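Cell cycle serine/threonine-protein kinase CDC5/MSD2 (PDB 6MF4) is a polo-like Ser/Thr kinase driving mitotic exit through release of CDC14; this fragment is its phosphoprotein-binding polo-box domain. Local coordinates at residues N71-A76 and T274-G279; G110-L115 and I120-N125; T128-L133 and E137-I142; F209-L214 and K281-I286. All blocks are in the same frame, centred on the assembly; numbering follows the deposited sequence.

Interaction 1: N71-A76 and T274-G279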
loop_
_atom_site.group_PDB
_atom_site.type_symbol
_atom_site.label_atom_id
_atom_site.label_comp_id
_atom_site.label_asym_id
_atom_site.label_seq_id
_atom_site.Cartn_x
_atom_site.Cartn_y
_atom_site.Cartn_z
ATOM N N ASN A 71 -6.751 -8.493 -12.348
ATOM C CA ASN A 71 -6.741 -8.763 -13.781
ATOM C C ASN A 71 -5.313 -8.922 -14.294
ATOM O O ASN A 71 -5.026 -9.794 -15.113
ATOM C CB ASN A 71 -7.444 -7.643 -14.554
ATOM C CG ASN A 71 -8.958 -7.692 -14.425
ATOM O OD1 ASN A 71 -9.527 -8.660 -13.919
ATOM N ND2 ASN A 71 -9.619 -6.641 -14.901
ATOM N N GLY A 72 -4.415 -8.072 -13.809
ATOM C CA GLY A 72 -3.021 -8.143 -14.199
ATOM C C GLY A 72 -2.362 -9.442 -13.774
ATOM O O GLY A 72 -1.590 -10.035 -14.529
ATOM N N ILE A 73 -2.661 -9.887 -12.559
ATOM C CA ILE A 73 -2.092 -11.132 -12.059
ATOM C C ILE A 73 -2.602 -12.290 -12.911
ATOM O O ILE A 73 -1.828 -13.151 -13.335
ATOM C CB ILE A 73 -2.449 -11.355 -10.577
ATOM C CG1 ILE A 73 -1.711 -10.335 -9.708
ATOM C CG2 ILE A 73 -2.090 -12.776 -10.134
ATOM C CD1 ILE A 73 -2.184 -10.282 -8.268
ATOM N N VAL A 74 -3.906 -12.298 -13.165
ATOM C CA VAL A 74 -4.528 -13.351 -13.960
ATOM C C VAL A 74 -3.951 -13.365 -15.375
ATOM O O VAL A 74 -3.784 -14.430 -15.971
ATOM C CB VAL A 74 -6.068 -13.183 -14.005
ATOM C CG1 VAL A 74 -6.704 -14.087 -15.068
ATOM C CG2 VAL A 74 -6.665 -13.482 -12.638
ATOM N N GLU A 75 -3.633 -12.191 -15.909
ATOM C CA GLU A 75 -3.074 -12.112 -17.254
ATOM C C GLU A 75 -1.645 -12.634 -17.265
ATOM O O GLU A 75 -1.217 -13.273 -18.226
ATOM C CB GLU A 75 -3.121 -10.678 -17.780
ATOM C CG GLU A 75 -2.315 -10.442 -19.063
ATOM C CD GLU A 75 -2.757 -11.322 -20.227
ATOM O OE1 GLU A 75 -1.972 -11.467 -21.188
ATOM O OE2 GLU A 75 -3.885 -11.859 -20.187
ATOM N N ALA A 76 -0.905 -12.365 -16.194
ATOM C CA ALA A 76 0.452 -12.881 -16.081
ATOM C C ALA A 76 0.393 -14.404 -16.051
ATOM O O ALA A 76 1.204 -15.081 -16.683
ATOM C CB ALA A 76 1.146 -12.330 -14.832
ATOM N N THR A 274 -1.839 -17.112 -4.385
ATOM C CA THR A 274 -3.227 -17.531 -4.250
ATOM C C THR A 274 -3.937 -16.699 -3.184
ATOM O O THR A 274 -5.065 -16.247 -3.384
ATOM C CB THR A 274 -3.322 -19.027 -3.896
ATOM O OG1 THR A 274 -2.840 -19.801 -4.999
ATOM C CG2 THR A 274 -4.762 -19.434 -3.589
ATOM N N LEU A 275 -3.270 -16.497 -2.051
ATOM C CA LEU A 275 -3.825 -15.684 -0.973
ATOM C C LEU A 275 -4.025 -14.244 -1.439
ATOM O O LEU A 275 -5.036 -13.610 -1.137
ATOM C CB LEU A 275 -2.909 -15.725 0.253
ATOM C CG LEU A 275 -2.944 -17.034 1.049
ATOM C CD1 LEU A 275 -1.773 -17.109 2.007
ATOM C CD2 LEU A 275 -4.256 -17.171 1.804
ATOM N N ILE A 276 -3.055 -13.743 -2.196
ATOM C CA ILE A 276 -3.118 -12.394 -2.740
ATOM C C ILE A 276 -4.343 -12.228 -3.633
ATOM O O ILE A 276 -5.078 -11.250 -3.512
ATOM C CB ILE A 276 -1.827 -12.066 -3.524
ATOM C CG1 ILE A 276 -0.690 -11.803 -2.537
ATOM C CG2 ILE A 276 -2.017 -10.860 -4.453
ATOM C CD1 ILE A 276 0.664 -11.638 -3.174
ATOM N N LYS A 277 -4.568 -13.194 -4.520
ATOM C CA LYS A 277 -5.714 -13.149 -5.419
ATOM C C LYS A 277 -7.033 -13.187 -4.646
ATOM O O LYS A 277 -7.993 -12.508 -5.012
ATOM C CB LYS A 277 -5.660 -14.309 -6.417
ATOM C CG LYS A 277 -4.513 -14.220 -7.418
ATOM C CD LYS A 277 -4.377 -15.496 -8.240
ATOM C CE LYS A 277 -5.590 -15.735 -9.117
ATOM N NZ LYS A 277 -5.486 -17.013 -9.876
ATOM N N GLU A 278 -7.080 -13.980 -3.579
ATOM C CA GLU A 278 -8.278 -14.061 -2.745
ATOM C C GLU A 278 -8.541 -12.732 -2.037
ATOM O O GLU A 278 -9.686 -12.294 -1.926
ATOM C CB GLU A 278 -8.150 -15.185 -1.714
ATOM C CG GLU A 278 -8.036 -16.580 -2.320
ATOM N N GLY A 279 -7.477 -12.096 -1.558
ATOM C CA GLY A 279 -7.590 -10.799 -0.916
ATOM C C GLY A 279 -8.122 -9.744 -1.869
ATOM O O GLY A 279 -9.064 -9.020 -1.547
#
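The ammonium nitrogen NZ of Lys-277 ends in a salt bridge with Glu-77 OE1, one turn beyond Val-74 on the opposing helix, and the lysine's aliphatic stem lies on the way there against Ile-73 and Val-74. Helix 56-82, probably the counterpart of the polo-cap helix of relatives, here meets helix 269-283 of the second polo box. The two short segments run roughly antiparallel at 143°, with axes 10.9 Å apart. At that spacing the contact is small and made wholly by side chains, Ile-73 and Val-74 on one helix and Ile-276 and Lys-277 on the other.

Ile-73 points toward the other helix and splits its two branches. Its CG2 methyl, anti to the backbone N, rests on the lysine stem 3.9 Å from Lys-277 CG, with the CD of the same lysine almost as near. The other branch reaches deeper: Ile-73 CD1 comes within 3.9 Å of Ile-276 CG2, the two side chains crossing at about a right angle. Beyond this pair Ile-276 continues onto Phe-221 and Phe-223 of the second polo-box sheet, while Ile-73 also touches Leu-273 and Leu-280 of helix 269-283, so the isoleucines form the buried floor and the lysine the outer wall.

Lys-277 is extended as far as CD and then bends at the third torsion (chi3 65°), which turns its end away from Ile-276 and on to Glu-77. Val-74, on the exposed margin, closes the contact with one methyl: Val-74 CG2 lies 4.3 Å from Lys-277 CE.

Interaction 2: G110-L115 and I120-N125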
loop_
_atom_site.group_PDB
_atom_site.type_symbol
_atom_site.label_atom_id
_atom_site.label_comp_id
_atom_site.label_asym_id
_atom_site.label_seq_id
_atom_site.Cartn_x
_atom_site.Cartn_y
_atom_site.Cartn_z
ATOM N N GLY A 110 -5.561 6.518 16.473
ATOM C CA GLY A 110 -5.201 6.275 15.094
ATOM C C GLY A 110 -4.346 5.058 14.824
ATOM O O GLY A 110 -3.669 4.533 15.707
ATOM N N PHE A 111 -4.419 4.617 13.573
ATOM C CA PHE A 111 -3.546 3.606 13.001
ATOM C C PHE A 111 -2.353 4.346 12.423
ATOM O O PHE A 111 -2.525 5.416 11.842
ATOM C CB PHE A 111 -4.301 2.822 11.925
ATOM C CG PHE A 111 -3.490 1.767 11.236
ATOM C CD1 PHE A 111 -2.652 2.090 10.183
ATOM C CD2 PHE A 111 -3.594 0.439 11.623
ATOM C CE1 PHE A 111 -1.920 1.110 9.540
ATOM C CE2 PHE A 111 -2.865 -0.542 10.987
ATOM C CZ PHE A 111 -2.022 -0.206 9.946
ATOM N N SER A 112 -1.149 3.803 12.575
ATOM C CA SER A 112 0.032 4.504 12.091
ATOM C C SER A 112 0.979 3.579 11.343
ATOM O O SER A 112 1.039 2.380 11.608
ATOM C CB SER A 112 0.754 5.180 13.261
ATOM O OG SER A 112 1.831 5.975 12.804
ATOM N N TYR A 113 1.707 4.161 10.396
ATOM C CA TYR A 113 2.626 3.416 9.551
ATOM C C TYR A 113 3.794 4.290 9.127
ATOM O O TYR A 113 3.684 5.517 9.093
ATOM C CB TYR A 113 1.900 2.886 8.313
ATOM C CG TYR A 113 1.192 3.958 7.518
ATOM C CD1 TYR A 113 -0.073 4.394 7.882
ATOM C CD2 TYR A 113 1.793 4.543 6.405
ATOM C CE1 TYR A 113 -0.727 5.378 7.157
ATOM C CE2 TYR A 113 1.141 5.522 5.673
ATOM C CZ TYR A 113 -0.116 5.936 6.059
ATOM O OH TYR A 113 -0.770 6.906 5.341
ATOM N N GLN A 114 4.918 3.650 8.821
ATOM C CA GLN A 114 6.057 4.335 8.229
ATOM C C GLN A 114 6.299 3.752 6.842
ATOM O O GLN A 114 6.144 2.549 6.641
ATOM C CB GLN A 114 7.307 4.195 9.110
ATOM C CG GLN A 114 8.497 5.001 8.597
ATOM C CD GLN A 114 9.685 4.974 9.541
ATOM O OE1 GLN A 114 9.572 5.330 10.711
ATOM N NE2 GLN A 114 10.837 4.562 9.028
ATOM N N LEU A 115 6.659 4.616 5.896
ATOM C CA LEU A 115 6.948 4.209 4.525
ATOM C C LEU A 115 8.453 4.171 4.279
ATOM O O LEU A 115 9.234 4.658 5.095
ATOM C CB LEU A 115 6.277 5.163 3.533
ATOM C CG LEU A 115 4.755 5.263 3.616
ATOM C CD1 LEU A 115 4.247 6.320 2.647
ATOM C CD2 LEU A 115 4.103 3.919 3.324
ATOM N N ILE A 120 5.796 9.264 7.720
ATOM C CA ILE A 120 4.960 8.620 8.724
ATOM C C ILE A 120 3.519 9.080 8.560
ATOM O O ILE A 120 3.248 10.273 8.507
ATOM C CB ILE A 120 5.455 8.926 10.149
ATOM C CG1 ILE A 120 6.810 8.252 10.376
ATOM C CG2 ILE A 120 4.451 8.441 11.199
ATOM C CD1 ILE A 120 7.527 8.708 11.622
ATOM N N GLY A 121 2.603 8.121 8.476
ATOM C CA GLY A 121 1.193 8.427 8.363
ATOM C C GLY A 121 0.435 8.052 9.614
ATOM O O GLY A 121 0.781 7.092 10.304
ATOM N N VAL A 122 -0.597 8.831 9.914
ATOM C CA VAL A 122 -1.584 8.441 10.907
ATOM C C VAL A 122 -2.939 8.462 10.229
ATOM O O VAL A 122 -3.354 9.482 9.677
ATOM C CB VAL A 122 -1.592 9.360 12.137
ATOM C CG1 VAL A 122 -2.667 8.913 13.127
ATOM C CG2 VAL A 122 -0.226 9.363 12.809
ATOM N N LEU A 123 -3.592 7.308 10.244
ATOM C CA LEU A 123 -4.939 7.154 9.732
ATOM C C LEU A 123 -5.887 7.276 10.915
ATOM O O LEU A 123 -5.956 6.389 11.767
ATOM C CB LEU A 123 -5.087 5.805 9.021
ATOM C CG LEU A 123 -6.458 5.414 8.465
ATOM C CD1 LEU A 123 -7.050 6.516 7.607
ATOM C CD2 LEU A 123 -6.321 4.129 7.659
ATOM N N PHE A 124 -6.588 8.400 10.985
ATOM C CA PHE A 124 -7.452 8.686 12.119
ATOM C C PHE A 124 -8.768 7.926 12.001
ATOM O O PHE A 124 -9.113 7.420 10.935
ATOM C CB PHE A 124 -7.689 10.188 12.221
ATOM C CG PHE A 124 -6.456 10.955 12.582
ATOM C CD1 PHE A 124 -6.132 11.183 13.906
ATOM C CD2 PHE A 124 -5.604 11.422 11.598
ATOM C CE1 PHE A 124 -4.985 11.878 14.245
ATOM C CE2 PHE A 124 -4.456 12.118 11.928
ATOM C CZ PHE A 124 -4.146 12.345 13.250
ATOM N N ASN A 125 -9.501 7.848 13.104
ATOM C CA ASN A 125 -10.685 7.001 13.164
ATOM C C ASN A 125 -11.834 7.509 12.295
ATOM O O ASN A 125 -12.717 6.738 11.928
ATOM C CB ASN A 125 -11.140 6.854 14.619
ATOM C CG ASN A 125 -10.172 6.026 15.448
ATOM O OD1 ASN A 125 -9.448 5.186 14.917
ATOM N ND2 ASN A 125 -10.154 6.262 16.754
#
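Two donors share the carbonyl of Gly-121. Ser-112 OG gives its proton to Gly-121 O at 2.9 Å, and Tyr-113 N donates to the same Gly-121 O at 3.1 Å, the two arriving from opposite faces of the carbonyl plane. Ser-112 can do this because OG stands anti to its own backbone N (chi1 -174°), which swings the hydroxyl toward the neighbouring strand.

The other cross-strand bonds are ordinary antiparallel pairs. Gly-121 N returns a bond to Tyr-113 O at 2.9 Å, and the Phe-111/Leu-123 pair is bonded both ways, with Leu-123 N to Phe-111 O the shorter at 2.7 Å. Between them, Ser-112 and Val-122 form a non-hydrogen-bonded pair and turn their backbone groups outward, Ser-112 to Val-103 and Val-122 to Val-130.

The tyrosine ring lies flat across the glycine: Gly-121 CA sits under one face of Tyr-113, 3.9 Å from the ring centroid and 20° off its normal, a CH-pi contact. With chi1 at 55° the ring folds back over the partner strand and rests directly on its main chain. The phenol oxygen is satisfied farther away, by Leu-200 N.

On the side bearing Ser-112, Gln-114, Ile-120 and Val-122, helix 165-178 packs with Phe-174 and Met-178. The hairpin is part of a six-stranded antiparallel sheet with that helix packed across one side, the fold of a polo box, here the first.

Interaction 3: T128-L133 and E137-I142; sequences TTVLRL and EEFWYI. With ZN (zinc ion), chain C.
Thr-129 and Ile-142 bond both ways through their backbones, Ile-142 N to Thr-129 O at 2.7 Å and 173°, nearly straight. Leu-131 and Trp-140 repeat the two-way pairing, and Leu-133 N to Glu-138 O (3.0 Å) adds a last rung near the turn. At the far end water 1 joins two side chains: it donates to Thr-128 OG1, which is also hydrogen-bonded with Asn-126 OD1, and lies 2.9 Å from Tyr-141 OH.

The strands form a beta hairpin in the six-stranded sheet of the first polo box, and its two faces pack differently. On one, Val-130 divides its methyls between aromatic rings: Val-130 CG1 is 3.7 Å from Phe-139 CD2, while Val-130 CG2 comes in at the edge of the Tyr-141 ring. On the other, Leu-133 CD1 touches Trp-140 CD1 at 3.8 Å, and Thr-129 and Ile-142 lie side by side.

The metal site lies at the turn end of the hairpin. Glu-138 holds the zinc ion through OE1 at 2.0 Å, with His-154 and His-194 as further ligands. Trp-140 serves as second shell: its ring meets both histidines edge-to-face, and its NE1 bonds to Asp-197 OD2.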
loop_
_atom_site.group_PDB
_atom_site.type_symbol
_atom_site.label_atom_id
_atom_site.label_comp_id
_atom_site.label_asym_id
_atom_site.label_seq_id
_atom_site.Cartn_x
_atom_site.Cartn_y
_atom_site.Cartn_z
ATOM N N THR A 128 -9.706 10.309 8.034
ATOM C CA THR A 128 -8.746 11.280 7.525
ATOM C C THR A 128 -7.320 10.848 7.869
ATOM O O THR A 128 -7.105 10.017 8.754
ATOM C CB THR A 128 -9.005 12.703 8.080
ATOM O OG1 THR A 128 -8.820 12.716 9.501
ATOM C CG2 THR A 128 -10.427 13.173 7.729
ATOM N N THR A 129 -6.357 11.417 7.153
ATOM C CA THR A 129 -4.952 11.079 7.330
ATOM C C THR A 129 -4.088 12.330 7.447
ATOM O O THR A 129 -4.330 13.324 6.760
ATOM C CB THR A 129 -4.430 10.230 6.152
ATOM O OG1 THR A 129 -5.057 8.943 6.169
ATOM C CG2 THR A 129 -2.908 10.051 6.225
ATOM N N VAL A 130 -3.097 12.278 8.333
ATOM C CA VAL A 130 -1.968 13.196 8.267
ATOM C C VAL A 130 -0.759 12.387 7.831
ATOM O O VAL A 130 -0.416 11.378 8.453
ATOM C CB VAL A 130 -1.677 13.901 9.608
ATOM C CG1 VAL A 130 -0.339 14.643 9.553
ATOM C CG2 VAL A 130 -2.786 14.872 9.948
ATOM N N LEU A 131 -0.146 12.822 6.735
ATOM C CA LEU A 131 1.083 12.227 6.245
ATOM C C LEU A 131 2.230 13.190 6.537
ATOM O O LEU A 131 2.364 14.224 5.895
ATOM C CB LEU A 131 0.986 11.921 4.748
ATOM C CG LEU A 131 2.184 11.181 4.148
ATOM C CD1 LEU A 131 2.267 9.756 4.681
ATOM C CD2 LEU A 131 2.117 11.188 2.628
ATOM N N ARG A 132 3.034 12.834 7.532
ATOM C CA ARG A 132 4.182 13.626 7.960
ATOM C C ARG A 132 5.414 13.257 7.135
ATOM O O ARG A 132 5.893 12.126 7.205
ATOM C CB ARG A 132 4.430 13.382 9.450
ATOM C CG ARG A 132 5.625 14.079 10.082
ATOM C CD ARG A 132 6.022 13.303 11.329
ATOM N NE ARG A 132 7.007 13.977 12.174
ATOM C CZ ARG A 132 8.324 13.798 12.097
ATOM N NH1 ARG A 132 8.853 12.981 11.188
ATOM N NH2 ARG A 132 9.120 14.456 12.927
ATOM N N LEU A 133 5.934 14.204 6.359
ATOM C CA LEU A 133 7.101 13.919 5.533
ATOM C C LEU A 133 8.331 13.701 6.399
ATOM O O LEU A 133 8.422 14.199 7.521
ATOM C CB LEU A 133 7.359 15.038 4.522
ATOM C CG LEU A 133 6.559 14.918 3.223
ATOM C CD1 LEU A 133 5.121 15.318 3.446
ATOM C CD2 LEU A 133 7.178 15.750 2.114
ATOM N N GLU A 137 9.229 18.775 8.494
ATOM C CA GLU A 137 8.797 20.168 8.337
ATOM C C GLU A 137 7.481 20.299 7.568
ATOM O O GLU A 137 6.724 21.242 7.802
ATOM C CB GLU A 137 9.889 20.995 7.636
ATOM C CG GLU A 137 9.449 22.383 7.120
ATOM C CD GLU A 137 8.833 23.289 8.186
ATOM O OE1 GLU A 137 8.404 24.408 7.828
ATOM O OE2 GLU A 137 8.773 22.901 9.372
ATOM N N GLU A 138 7.208 19.366 6.659
ATOM C CA GLU A 138 5.985 19.425 5.860
ATOM C C GLU A 138 5.055 18.257 6.163
ATOM O O GLU A 138 5.510 17.166 6.512
ATOM C CB GLU A 138 6.316 19.430 4.365
ATOM C CG GLU A 138 7.268 20.537 3.935
ATOM C CD GLU A 138 7.105 20.909 2.475
ATOM O OE1 GLU A 138 6.834 20.008 1.654
ATOM O OE2 GLU A 138 7.244 22.107 2.146
ATOM N N PHE A 139 3.752 18.486 6.026
ATOM C CA PHE A 139 2.793 17.390 6.095
ATOM C C PHE A 139 1.593 17.655 5.198
ATOM O O PHE A 139 1.304 18.799 4.839
ATOM C CB PHE A 139 2.344 17.134 7.547
ATOM C CG PHE A 139 1.435 18.189 8.121
ATOM C CD1 PHE A 139 1.958 19.297 8.771
ATOM C CD2 PHE A 139 0.057 18.054 8.048
ATOM C CE1 PHE A 139 1.122 20.258 9.324
ATOM C CE2 PHE A 139 -0.782 19.011 8.595
ATOM C CZ PHE A 139 -0.247 20.121 9.225
ATOM N N TRP A 140 0.932 16.566 4.816
ATOM C CA TRP A 140 -0.347 16.604 4.120
ATOM C C TRP A 140 -1.476 16.265 5.075
ATOM O O TRP A 140 -1.362 15.318 5.850
ATOM C CB TRP A 140 -0.391 15.600 2.967
ATOM C CG TRP A 140 0.554 15.839 1.854
ATOM C CD1 TRP A 140 1.746 15.210 1.640
ATOM C CD2 TRP A 140 0.384 16.757 0.770
ATOM N NE1 TRP A 140 2.331 15.681 0.492
ATOM C CE2 TRP A 140 1.517 16.636 -0.061
ATOM C CE3 TRP A 140 -0.614 17.671 0.419
ATOM C CZ2 TRP A 140 1.680 17.394 -1.218
ATOM C CZ3 TRP A 140 -0.453 18.423 -0.735
ATOM C CH2 TRP A 140 0.685 18.278 -1.540
ATOM N N TYR A 141 -2.560 17.031 5.013
ATOM C CA TYR A 141 -3.818 16.634 5.638
ATOM C C TYR A 141 -4.745 16.114 4.550
ATOM O O TYR A 141 -5.093 16.840 3.619
ATOM C CB TYR A 141 -4.467 17.794 6.388
ATOM C CG TYR A 141 -5.812 17.428 6.980
ATOM C CD1 TYR A 141 -5.919 16.441 7.947
ATOM C CD2 TYR A 141 -6.973 18.070 6.569
ATOM C CE1 TYR A 141 -7.147 16.099 8.489
ATOM C CE2 TYR A 141 -8.203 17.739 7.107
ATOM C CZ TYR A 141 -8.282 16.754 8.065
ATOM O OH TYR A 141 -9.502 16.416 8.605
ATOM N N ILE A 142 -5.124 14.845 4.667
ATOM C CA ILE A 142 -5.901 14.167 3.639
ATOM C C ILE A 142 -7.300 13.854 4.154
ATOM O O ILE A 142 -7.463 13.190 5.176
ATOM C CB ILE A 142 -5.217 12.870 3.189
ATOM C CG1 ILE A 142 -3.802 13.173 2.690
ATOM C CG2 ILE A 142 -6.016 12.204 2.082
ATOM C CD1 ILE A 142 -2.890 11.987 2.681
HETATM ZN ZN ZN C . 6.002 20.708 0.003
HETATM O O HOH W 1 -9.930 14.996 11.116
#

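Interaction 4: F209-L214 and K281-I286; sequences FVMFEL and KQKSTI
Lys-283 and Glu-213 meet by stem and carboxylate rather than by their charges: Glu-213 OE2 lies 3.3 Å from Lys-283 CD, whereas Glu-213 OE2 and Lys-283 NZ stay 4.9 Å apart. Each charged end has another partner. The carboxylate makes a salt bridge through OE2 to Arg-202 NE, and the ammonium nitrogen bonds to Thr-204 OG1, both on the adjoining strand 200-205. The opposite charges of Glu-213 and Lys-283 probably still stabilise one another in this buried place.

The tight part is a three-residue cluster. Met-211, stretched out along its whole length (chi1 173°), pushes its thioether at the lysine, and Lys-283 CG lies 4.0 Å from Met-211 CE and just as close to the sulfur; the two chains slide past each other in opposite directions. The lysine is kinked at its second and third torsions, chi2 being -98°, and this double bend folds the stem around toward strand 200-205 instead of letting it run straight out. Leu-62 and Cys-66 of helix 56-82 border the glutamate.

On the loose side, the chain leaves Lys-283 in a type I beta turn to Ile-286, and Thr-285 and Ile-286 lie exposed without touching strand 209-214. Two local bonds brace this end: Ser-284 OG to Lys-281 O at 2.6 Å and Thr-285 OG1 to Gln-282 O at 2.7 Å. A C-terminal helix laid across an antiparallel sheet, as here, is the basic polo-box architecture, in this case that of the second box.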
loop_
_atom_site.group_PDB
_atom_site.type_symbol
_atom_site.label_atom_id
_atom_site.label_comp_id
_atom_site.label_asym_id
_atom_site.label_seq_id
_atom_site.Cartn_x
_atom_site.Cartn_y
_atom_site.Cartn_z
ATOM N N PHE A 209 -2.299 -12.897 6.606
ATOM C CA PHE A 209 -1.546 -11.723 6.173
ATOM C C PHE A 209 -2.282 -10.420 6.455
ATOM O O PHE A 209 -3.494 -10.406 6.685
ATOM C CB PHE A 209 -1.223 -11.814 4.671
ATOM C CG PHE A 209 -2.438 -11.827 3.782
ATOM C CD1 PHE A 209 -3.075 -13.019 3.471
ATOM C CD2 PHE A 209 -2.937 -10.651 3.245
ATOM C CE1 PHE A 209 -4.190 -13.034 2.657
ATOM C CE2 PHE A 209 -4.051 -10.659 2.424
ATOM C CZ PHE A 209 -4.679 -11.853 2.129
ATOM N N VAL A 210 -1.525 -9.329 6.460
ATOM C CA VAL A 210 -2.111 -7.999 6.447
ATOM C C VAL A 210 -1.887 -7.399 5.059
ATOM O O VAL A 210 -0.826 -7.563 4.453
ATOM C CB VAL A 210 -1.524 -7.088 7.553
ATOM C CG1 VAL A 210 -0.015 -7.008 7.455
ATOM C CG2 VAL A 210 -2.143 -5.705 7.488
ATOM N N MET A 211 -2.914 -6.709 4.571
ATOM C CA MET A 211 -2.955 -6.191 3.213
ATOM C C MET A 211 -3.023 -4.670 3.236
ATOM O O MET A 211 -3.900 -4.100 3.878
ATOM C CB MET A 211 -4.163 -6.781 2.482
ATOM C CG MET A 211 -4.452 -6.230 1.096
ATOM S SD MET A 211 -5.881 -7.087 0.384
ATOM C CE MET A 211 -5.993 -6.295 -1.212
ATOM N N PHE A 212 -2.085 -4.030 2.543
ATOM C CA PHE A 212 -2.029 -2.575 2.447
ATOM C C PHE A 212 -2.330 -2.131 1.023
ATOM O O PHE A 212 -1.752 -2.648 0.065
ATOM C CB PHE A 212 -0.658 -2.042 2.872
ATOM C CG PHE A 212 -0.256 -2.420 4.271
ATOM C CD1 PHE A 212 -0.870 -1.836 5.365
ATOM C CD2 PHE A 212 0.747 -3.349 4.491
ATOM C CE1 PHE A 212 -0.498 -2.179 6.652
ATOM C CE2 PHE A 212 1.126 -3.690 5.778
ATOM C CZ PHE A 212 0.506 -3.101 6.858
ATOM N N GLU A 213 -3.234 -1.168 0.897
ATOM C CA GLU A 213 -3.594 -0.588 -0.392
ATOM C C GLU A 213 -3.105 0.859 -0.434
ATOM O O GLU A 213 -3.674 1.732 0.216
ATOM C CB GLU A 213 -5.108 -0.680 -0.611
ATOM C CG GLU A 213 -5.625 -2.108 -0.513
ATOM C CD GLU A 213 -7.136 -2.219 -0.599
ATOM O OE1 GLU A 213 -7.723 -1.794 -1.617
ATOM O OE2 GLU A 213 -7.737 -2.749 0.358
ATOM N N LEU A 214 -2.024 1.092 -1.176
ATOM C CA LEU A 214 -1.394 2.411 -1.239
ATOM C C LEU A 214 -1.978 3.251 -2.363
ATOM O O LEU A 214 -2.523 2.725 -3.332
ATOM C CB LEU A 214 0.117 2.276 -1.425
ATOM C CG LEU A 214 0.856 1.464 -0.358
ATOM C CD1 LEU A 214 2.346 1.435 -0.651
ATOM C CD2 LEU A 214 0.594 2.018 1.036
ATOM N N LYS A 281 -9.747 -10.195 -4.692
ATOM C CA LYS A 281 -11.087 -10.539 -5.152
ATOM C C LYS A 281 -12.117 -10.062 -4.142
ATOM O O LYS A 281 -13.106 -9.426 -4.502
ATOM C CB LYS A 281 -11.222 -12.048 -5.372
ATOM C CG LYS A 281 -12.544 -12.468 -6.005
ATOM N N GLN A 282 -11.867 -10.364 -2.874
ATOM C CA GLN A 282 -12.767 -9.975 -1.797
ATOM C C GLN A 282 -12.953 -8.459 -1.724
ATOM O O GLN A 282 -14.079 -7.969 -1.675
ATOM C CB GLN A 282 -12.237 -10.502 -0.464
ATOM C CG GLN A 282 -13.224 -10.396 0.683
ATOM C CD GLN A 282 -12.655 -10.938 1.976
ATOM O OE1 GLN A 282 -12.298 -10.180 2.877
ATOM N NE2 GLN A 282 -12.566 -12.261 2.071
ATOM N N LYS A 283 -11.846 -7.720 -1.725
ATOM C CA LYS A 283 -11.889 -6.269 -1.557
ATOM C C LYS A 283 -12.540 -5.568 -2.748
ATOM O O LYS A 283 -13.028 -4.443 -2.624
ATOM C CB LYS A 283 -10.479 -5.713 -1.345
ATOM C CG LYS A 283 -9.784 -6.201 -0.075
ATOM C CD LYS A 283 -9.882 -5.209 1.084
ATOM C CE LYS A 283 -11.160 -5.380 1.881
ATOM N NZ LYS A 283 -11.001 -4.910 3.288
ATOM N N SER A 284 -12.548 -6.232 -3.900
ATOM C CA SER A 284 -13.104 -5.645 -5.116
ATOM C C SER A 284 -14.629 -5.644 -5.099
ATOM O O SER A 284 -15.261 -4.999 -5.937
ATOM C CB SER A 284 -12.611 -6.400 -6.353
ATOM O OG SER A 284 -13.221 -7.676 -6.440
ATOM N N THR A 285 -15.212 -6.370 -4.149
ATOM C CA THR A 285 -16.663 -6.498 -4.062
ATOM C C THR A 285 -17.276 -5.478 -3.106
ATOM O O THR A 285 -18.399 -5.664 -2.634
ATOM C CB THR A 285 -17.072 -7.910 -3.600
ATOM O OG1 THR A 285 -16.695 -8.102 -2.230
ATOM C CG2 THR A 285 -16.410 -8.972 -4.465
ATOM N N ILE A 286 -16.556 -4.427 -2.771
ATOM C CA ILE A 286 -17.083 -3.486 -1.805
ATOM C C ILE A 286 -17.248 -2.105 -2.391
ATOM O O ILE A 286 -16.297 -1.438 -2.600
ATOM C CB ILE A 286 -16.182 -3.423 -0.557
ATOM C CG1 ILE A 286 -15.696 -4.809 -0.213
ATOM C CG2 ILE A 286 -16.903 -2.786 0.613
ATOM C CD1 ILE A 286 -14.993 -4.888 1.086
#

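Interactions 2 and 3 follow one another along the chain and lie in one sheet, that of the first polo box; their centres are 10 Å apart, and strands 120-123 and 129-132 are hydrogen-bonded neighbours joining the two hairpins. Interaction 4 lies in the second box, and interaction 1, 11 Å away between centres, joins helix 269-283 of that box to helix 56-82; the same helix 269-283 faces strand 209-214 in interaction 4. Interaction 1 spans nearly the whole chain, so both hairpins fall between its segments. Phe-111 of interaction 2 packs on Phe-212 of interaction 4, one of the places where the two boxes touch within the polo-box domain.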